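Long-range contact in tail spike protein gp49 (Pseudomonas phage LKA1, PDB 4RU4), which probably cleaves the O-specific polysaccharide of Pseudomonas as a lyase, helping the phage get through the host cell envelope: residues Thr107-Leu112 with Pro219-Leu224. Residues are numbered along the deposited sequence; the frame is centred on the assembly and turned at random. Where two conformers were deposited one is given.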
ATOM      1  N   THR B 107     -38.437  14.865  13.890  1.00 10.64           N
ATOM      2  CA  THR B 107     -38.556  13.636  14.665  1.00 13.85           C
ATOM      3  C   THR B 107     -38.237  12.465  13.763  1.00 15.98           C
ATOM      4  O   THR B 107     -38.668  12.423  12.601  1.00 16.44           O
ATOM      5  CB  THR B 107     -39.962  13.426  15.314  1.00 18.99           C
ATOM      6  OG1 THR B 107     -40.966  13.388  14.297  1.00 27.34           O
ATOM      7  CG2 THR B 107     -40.282  14.547  16.287  1.00 20.96           C
ATOM      8  N   GLY B 108     -37.467  11.519  14.292  1.00 14.92           N
ATOM      9  CA  GLY B 108     -37.046  10.376  13.504  1.00 14.61           C
ATOM     10  C   GLY B 108     -35.667   9.880  13.895  1.00 14.35           C
ATOM     11  O   GLY B 108     -34.882  10.589  14.511  1.00 13.87           O
ATOM     12  N   THR B 109     -35.378   8.644  13.518  1.00 10.91           N
ATOM     13  CA  THR B 109     -34.114   8.006  13.857  1.00 13.68           C
ATOM     14  C   THR B 109     -32.996   8.412  12.899  1.00 11.80           C
ATOM     15  O   THR B 109     -31.854   8.620  13.328  1.00 12.79           O
ATOM     16  CB  THR B 109     -34.304   6.484  13.841  1.00 16.32           C
ATOM     17  OG1 THR B 109     -35.302   6.135  14.802  1.00 23.97           O
ATOM     18  CG2 THR B 109     -33.012   5.772  14.216  1.00 19.04           C
ATOM     19  N   SER B 110     -33.325   8.525  11.606  1.00  9.40           N
ATOM     20  CA  SER B 110     -32.337   8.800  10.565  1.00  7.99           C
ATOM     21  C   SER B 110     -32.835   9.872   9.591  1.00  9.05           C
ATOM     22  O   SER B 110     -34.041  10.001   9.347  1.00  7.24           O
ATOM     23  CB  SER B 110     -32.030   7.517   9.758  1.00  7.01           C
ATOM     24  OG  SER B 110     -31.715   6.448  10.631  1.00  8.90           O
ATOM     25  N   VAL B 111     -31.908  10.632   9.026  1.00  6.35           N
ATOM     26  CA  VAL B 111     -32.304  11.620   8.013  1.00  9.28           C
ATOM     27  C   VAL B 111     -32.765  10.924   6.730  1.00  9.31           C
ATOM     28  O   VAL B 111     -33.803  11.262   6.161  1.00 10.45           O
ATOM     29  CB  VAL B 111     -31.176  12.615   7.680  1.00  7.77           C
ATOM     30  CG1 VAL B 111     -31.687  13.654   6.669  1.00  8.44           C
ATOM     31  CG2 VAL B 111     -30.685  13.322   8.962  1.00  7.21           C
ATOM     32  N   LEU B 112     -31.984   9.936   6.290  1.00  7.23           N
ATOM     33  CA  LEU B 112     -32.243   9.214   5.073  1.00  8.46           C
ATOM     34  C   LEU B 112     -32.008   7.751   5.429  1.00 11.26           C
ATOM     35  O   LEU B 112     -31.017   7.425   6.110  1.00 10.92           O
ATOM     36  CB  LEU B 112     -31.229   9.685   4.021  1.00 11.76           C
ATOM     37  CG  LEU B 112     -31.450   9.557   2.529  1.00 18.55           C
ATOM     38  CD1 LEU B 112     -32.841  10.093   2.221  1.00 22.81           C
ATOM     39  CD2 LEU B 112     -30.398  10.360   1.761  1.00 12.86           C
ATOM     40  N   PRO B 219     -31.408  13.719  14.750  1.00 10.76           N
ATOM     41  CA  PRO B 219     -31.343  12.362  14.174  1.00  9.38           C
ATOM     42  C   PRO B 219     -30.247  11.542  14.821  1.00 12.62           C
ATOM     43  O   PRO B 219     -29.211  12.117  15.089  1.00 11.67           O
ATOM     44  CB  PRO B 219     -30.975  12.623  12.707  1.00  9.91           C
ATOM     45  CG  PRO B 219     -31.434  14.058  12.448  1.00 13.20           C
ATOM     46  CD  PRO B 219     -31.107  14.750  13.738  1.00  8.92           C
ATOM     47  N   MET B 220     -30.459  10.248  15.072  1.00 10.47           N
ATOM     48  CA  MET B 220     -29.352   9.398  15.509  1.00 10.59           C
ATOM     49  C   MET B 220     -28.359   9.195  14.401  1.00  9.48           C
ATOM     50  O   MET B 220     -27.154   9.168  14.651  1.00  9.79           O
ATOM     51  CB  MET B 220     -29.828   8.017  15.952  1.00 12.61           C
ATOM     52  CG  MET B 220     -30.791   8.058  17.105  1.00 20.00           C
ATOM     53  SD  MET B 220     -30.603   6.593  18.126  1.00 49.32           S
ATOM     54  CE  MET B 220     -30.895   5.281  16.949  1.00 48.47           C
ATOM     55  N   ASN B 221     -28.865   9.006  13.177  1.00  6.97           N
ATOM     56  CA  ASN B 221     -28.006   8.738  12.042  1.00  7.47           C
ATOM     57  C   ASN B 221     -28.223   9.754  10.959  1.00 10.91           C
ATOM     58  O   ASN B 221     -29.350  10.212  10.748  1.00  7.36           O
ATOM     59  CB  ASN B 221     -28.351   7.379  11.438  1.00  8.71           C
ATOM     60  CG  ASN B 221     -28.346   6.284  12.460  1.00 11.33           C
ATOM     61  OD1 ASN B 221     -27.341   6.065  13.142  1.00 11.63           O
ATOM     62  ND2 ASN B 221     -29.478   5.590  12.594  1.00 11.60           N
ATOM     63  N   GLY B 222     -27.157  10.084  10.239  1.00  9.18           N
ATOM     64  CA  GLY B 222     -27.305  10.894   9.040  1.00  8.66           C
ATOM     65  C   GLY B 222     -27.904  10.022   7.963  1.00 12.12           C
ATOM     66  O   GLY B 222     -28.977  10.317   7.436  1.00 11.21           O
ATOM     67  N   LEU B 223     -27.218   8.937   7.632  0.62 10.02           N
ATOM     68  CA  LEU B 223     -27.734   7.965   6.674  0.62  7.92           C
ATOM     69  C   LEU B 223     -27.657   6.571   7.290  0.62  8.34           C
ATOM     70  O   LEU B 223     -26.604   6.191   7.823  0.62  6.26           O
ATOM     71  CB  LEU B 223     -26.910   8.013   5.391  0.62  6.76           C
ATOM     72  CG  LEU B 223     -27.021   6.857   4.407  0.62  8.31           C
ATOM     73  CD1 LEU B 223     -28.437   6.712   3.850  0.62 12.68           C
ATOM     74  CD2 LEU B 223     -26.030   7.097   3.288  0.62 10.42           C
ATOM     75  N   LEU B 224     -28.761   5.817   7.217  1.00  6.43           N
ATOM     76  CA  LEU B 224     -28.801   4.428   7.681  1.00  8.14           C
ATOM     77  C   LEU B 224     -29.158   3.535   6.498  1.00  8.16           C
ATOM     78  O   LEU B 224     -30.163   3.768   5.854  1.00  9.32           O
ATOM     79  CB  LEU B 224     -29.894   4.238   8.739  1.00  8.53           C
ATOM     80  CG  LEU B 224     -30.115   2.772   9.123  1.00 11.85           C
ATOM     81  CD1 LEU B 224     -28.895   2.183   9.817  1.00 10.49           C
ATOM     82  CD2 LEU B 224     -31.372   2.635  10.006  1.00 15.69           C
TER
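Asn221 and Ser110 form a parallel bridged pair between two turns of the chain, their side chains on the same face. From Asn221 CB, which rests 3.6 Å from Ser110 OG, the side chain continues to CG, anti to its own carbonyl carbon (chi1 -53°) and 3.8 Å from Ser110 OG. The amide then presents ND2, which donates to Ser110 OG over 3.1 Å in a nearly straight bond (171°), with the oxygen in the amide plane. ND2 also lies 3.9 Å from Thr109 CG2. Asparagine suits this place because, with the two CA atoms 4.6 Å apart, its short amide brings ND2 to the neighbouring hydroxyl; serine suits because its small hydroxyl accepts there while OG lies against Leu224 CB, 3.4 Å away.

The backbones are stitched in parallel fashion: Asn221 N donates to Thr109 O, Val111 N to Asn221 O, Leu112 N to Gly222 O and Leu224 N to Leu112 O. Thr109 O takes a second, weak bond from Met220 N at 2.8 Å. Val111 and Pro219 cross obliquely, CG2 of Val111 meeting CG of Pro219 at 3.6 Å. Gly108 has backbone angles that would jam a CB against the preceding carbonyl oxygen, which calls for glycine.

Such stacking of successive corners is characteristic of the right-handed parallel beta-helix of pectate-lyase-like proteins, and Asn221 in turn packs on Ala244 and Tyr247 of the following turn. Directional bonds of backbone and amide fix the register here, while Val111 and Pro219 make an apolar patch against Pro102 of strand 98-107.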